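PDB 5MUJ: beta-galactosidase from Bacteroides thetaiotaomicron, which probably hydrolyses glycosidic bonds of plant pectin as an arabinofuranosidase-type glycoside hydrolase, and binds chain B of rhamnogalacturonan II in its glycan pocket. Local coordinates for residues T64-G69 and Y137-Y142. Numbering follows the deposited sequence.
Sequences TVFRQG and YELQTY
Leu139 lies against one face of the Phe66 ring, its CD1 4.0 Å from the ring centroid and 15° off the normal, a CH-pi contact displaced toward the CD2 and CE2 rim. The branch point of the leucine closes in on the same rim, with Leu139 CG 3.8 Å from Phe66 CD2. Phe66 is turned with CG between its own backbone N and carbonyl carbon (chi1 53°), which lays the ring alongside Leu139. An alanine in place of Leu139 would probably open a gap over this face and leave the ring less firmly fixed there. Beside the apolar pair, Arg67 N donates a hydrogen bond of 2.9 Å to Tyr137 O. One water continues the link, donating to Arg67 O at 2.6 Å and accepting from Leu139 N at 2.9 Å. Glu138 CG packs 3.5 Å from the same Arg67 O, and Glu138 CA makes a CA-H...O contact with it at 3.6 Å. In this five-bladed β-propeller, the contact bridges two neighbouring blades: strand 59-68 is the first, innermost strand of one, and the loop holding 137-142 follows the first strand, 121-126, of the next. Around the apolar pair, Pro126 touches both Phe66 and Leu139, while Leu73 of the neighbouring strand and Ile176 also meet the phenylalanine. Backbone bonds between Glu138 and Asp130 and between Gln140 and Leu128 hold the loop to its own earlier course. The far end of Tyr137 turns away from strand 59-68, its OH hydrogen-bonded to Gln277 OE1, Gly134 N and Lys339 N, the first and last on strands of other blades.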
loop_
_atom_site.group_PDB
_atom_site.type_symbol
_atom_site.label_atom_id
_atom_site.label_comp_id
_atom_site.label_asym_id
_atom_site.label_seq_id
_atom_site.Cartn_x
_atom_site.Cartn_y
_atom_site.Cartn_z
ATOM N N THR A 64 2.030 -4.382 -4.787
ATOM C CA THR A 64 2.667 -3.342 -5.562
ATOM C C THR A 64 2.963 -3.950 -6.930
ATOM O O THR A 64 3.661 -4.968 -7.014
ATOM C CB THR A 64 3.975 -2.851 -4.916
ATOM O OG1 THR A 64 3.756 -2.558 -3.540
ATOM C CG2 THR A 64 4.503 -1.587 -5.587
ATOM N N VAL A 65 2.429 -3.333 -7.971
ATOM C CA VAL A 65 2.564 -3.895 -9.346
ATOM C C VAL A 65 3.443 -3.003 -10.192
ATOM O O VAL A 65 3.287 -1.786 -10.224
ATOM C CB VAL A 65 1.215 -4.133 -10.067
ATOM C CG1 VAL A 65 1.435 -4.605 -11.536
ATOM C CG2 VAL A 65 0.369 -5.143 -9.322
ATOM N N PHE A 66 4.362 -3.646 -10.902
ATOM C CA PHE A 66 5.253 -2.938 -11.795
ATOM C C PHE A 66 5.675 -3.805 -12.991
ATOM O O PHE A 66 5.366 -4.976 -13.045
ATOM C CB PHE A 66 6.461 -2.413 -11.017
ATOM C CG PHE A 66 7.185 -3.462 -10.221
ATOM C CD1 PHE A 66 6.674 -3.865 -8.988
ATOM C CD2 PHE A 66 8.401 -3.999 -10.648
ATOM C CE1 PHE A 66 7.315 -4.829 -8.243
ATOM C CE2 PHE A 66 9.053 -4.941 -9.886
ATOM C CZ PHE A 66 8.517 -5.337 -8.671
ATOM N N ARG A 67 6.361 -3.185 -13.933
ATOM C CA ARG A 67 6.701 -3.838 -15.221
ATOM C C ARG A 67 8.213 -3.759 -15.448
ATOM O O ARG A 67 8.817 -2.734 -15.205
ATOM C CB ARG A 67 5.898 -3.131 -16.320
ATOM C CG ARG A 67 6.403 -3.105 -17.741
ATOM C CD ARG A 67 6.003 -4.335 -18.544
ATOM N NE ARG A 67 5.213 -3.992 -19.734
ATOM C CZ ARG A 67 5.631 -3.286 -20.791
ATOM N NH1 ARG A 67 6.875 -2.806 -20.865
ATOM N NH2 ARG A 67 4.785 -3.045 -21.792
ATOM N N GLN A 68 8.813 -4.857 -15.908
ATOM C CA GLN A 68 10.198 -4.844 -16.418
ATOM C C GLN A 68 10.218 -5.686 -17.671
ATOM O O GLN A 68 9.852 -6.851 -17.609
ATOM C CB GLN A 68 11.191 -5.425 -15.421
ATOM C CG GLN A 68 12.617 -5.434 -15.957
ATOM C CD GLN A 68 13.632 -5.720 -14.875
ATOM O OE1 GLN A 68 14.040 -6.852 -14.687
ATOM N NE2 GLN A 68 14.028 -4.689 -14.151
ATOM N N GLY A 69 10.687 -5.096 -18.769
ATOM C CA GLY A 69 10.590 -5.712 -20.080
ATOM C C GLY A 69 9.124 -5.681 -20.448
ATOM O O GLY A 69 8.510 -4.610 -20.420
ATOM N N TYR A 137 4.962 2.128 -15.903
ATOM C CA TYR A 137 4.844 1.320 -14.678
ATOM C C TYR A 137 6.141 0.657 -14.258
ATOM O O TYR A 137 6.146 -0.320 -13.496
ATOM C CB TYR A 137 3.660 0.346 -14.728
ATOM C CG TYR A 137 2.397 1.139 -14.652
ATOM C CD1 TYR A 137 2.040 1.783 -13.443
ATOM C CD2 TYR A 137 1.617 1.349 -15.781
ATOM C CE1 TYR A 137 0.909 2.577 -13.386
ATOM C CE2 TYR A 137 0.479 2.152 -15.722
ATOM C CZ TYR A 137 0.122 2.760 -14.521
ATOM O OH TYR A 137 -1.020 3.576 -14.456
ATOM N N GLU A 138 7.248 1.236 -14.707
ATOM C CA GLU A 138 8.552 0.735 -14.346
ATOM C C GLU A 138 8.934 1.350 -12.982
ATOM O O GLU A 138 8.395 2.386 -12.552
ATOM C CB GLU A 138 9.568 1.043 -15.442
ATOM C CG GLU A 138 9.181 0.394 -16.775
ATOM C CD GLU A 138 10.151 0.690 -17.891
ATOM O OE1 GLU A 138 11.210 1.313 -17.626
ATOM O OE2 GLU A 138 9.866 0.268 -19.041
ATOM N N LEU A 139 9.832 0.663 -12.299
ATOM C CA LEU A 139 10.522 1.184 -11.122
ATOM C C LEU A 139 11.777 1.880 -11.594
ATOM O O LEU A 139 12.418 1.420 -12.529
ATOM C CB LEU A 139 10.895 0.068 -10.183
ATOM C CG LEU A 139 9.823 -0.725 -9.449
ATOM C CD1 LEU A 139 10.507 -1.596 -8.409
ATOM C CD2 LEU A 139 8.759 0.149 -8.805
ATOM N N GLN A 140 12.133 2.990 -10.955
ATOM C CA GLN A 140 13.270 3.771 -11.392
ATOM C C GLN A 140 14.461 3.447 -10.506
ATOM O O GLN A 140 14.294 3.023 -9.358
ATOM C CB GLN A 140 12.926 5.248 -11.346
ATOM C CG GLN A 140 11.820 5.589 -12.320
ATOM C CD GLN A 140 11.304 6.985 -12.161
ATOM O OE1 GLN A 140 11.485 7.818 -13.048
ATOM N NE2 GLN A 140 10.631 7.250 -11.049
ATOM N N THR A 141 15.655 3.607 -11.053
ATOM C CA THR A 141 16.881 3.413 -10.296
ATOM C C THR A 141 17.450 4.741 -9.796
ATOM O O THR A 141 17.218 5.826 -10.366
ATOM C CB THR A 141 17.972 2.698 -11.118
ATOM O OG1 THR A 141 18.377 3.538 -12.199
ATOM C CG2 THR A 141 17.487 1.371 -11.659
ATOM N N TYR A 142 18.228 4.617 -8.730
ATOM C CA TYR A 142 18.970 5.721 -8.148
ATOM C C TYR A 142 20.272 5.119 -7.615
ATOM O O TYR A 142 20.240 4.124 -6.892
ATOM C CB TYR A 142 18.148 6.386 -7.041
ATOM C CG TYR A 142 18.910 7.374 -6.168
ATOM C CD1 TYR A 142 19.378 8.584 -6.679
ATOM C CD2 TYR A 142 19.158 7.094 -4.834
ATOM C CE1 TYR A 142 20.060 9.498 -5.872
ATOM C CE2 TYR A 142 19.853 7.981 -4.029
ATOM C CZ TYR A 142 20.305 9.185 -4.548
ATOM O OH TYR A 142 20.991 10.085 -3.713
HETATM O O HOH W 1 10.618 -1.799 -13.581
#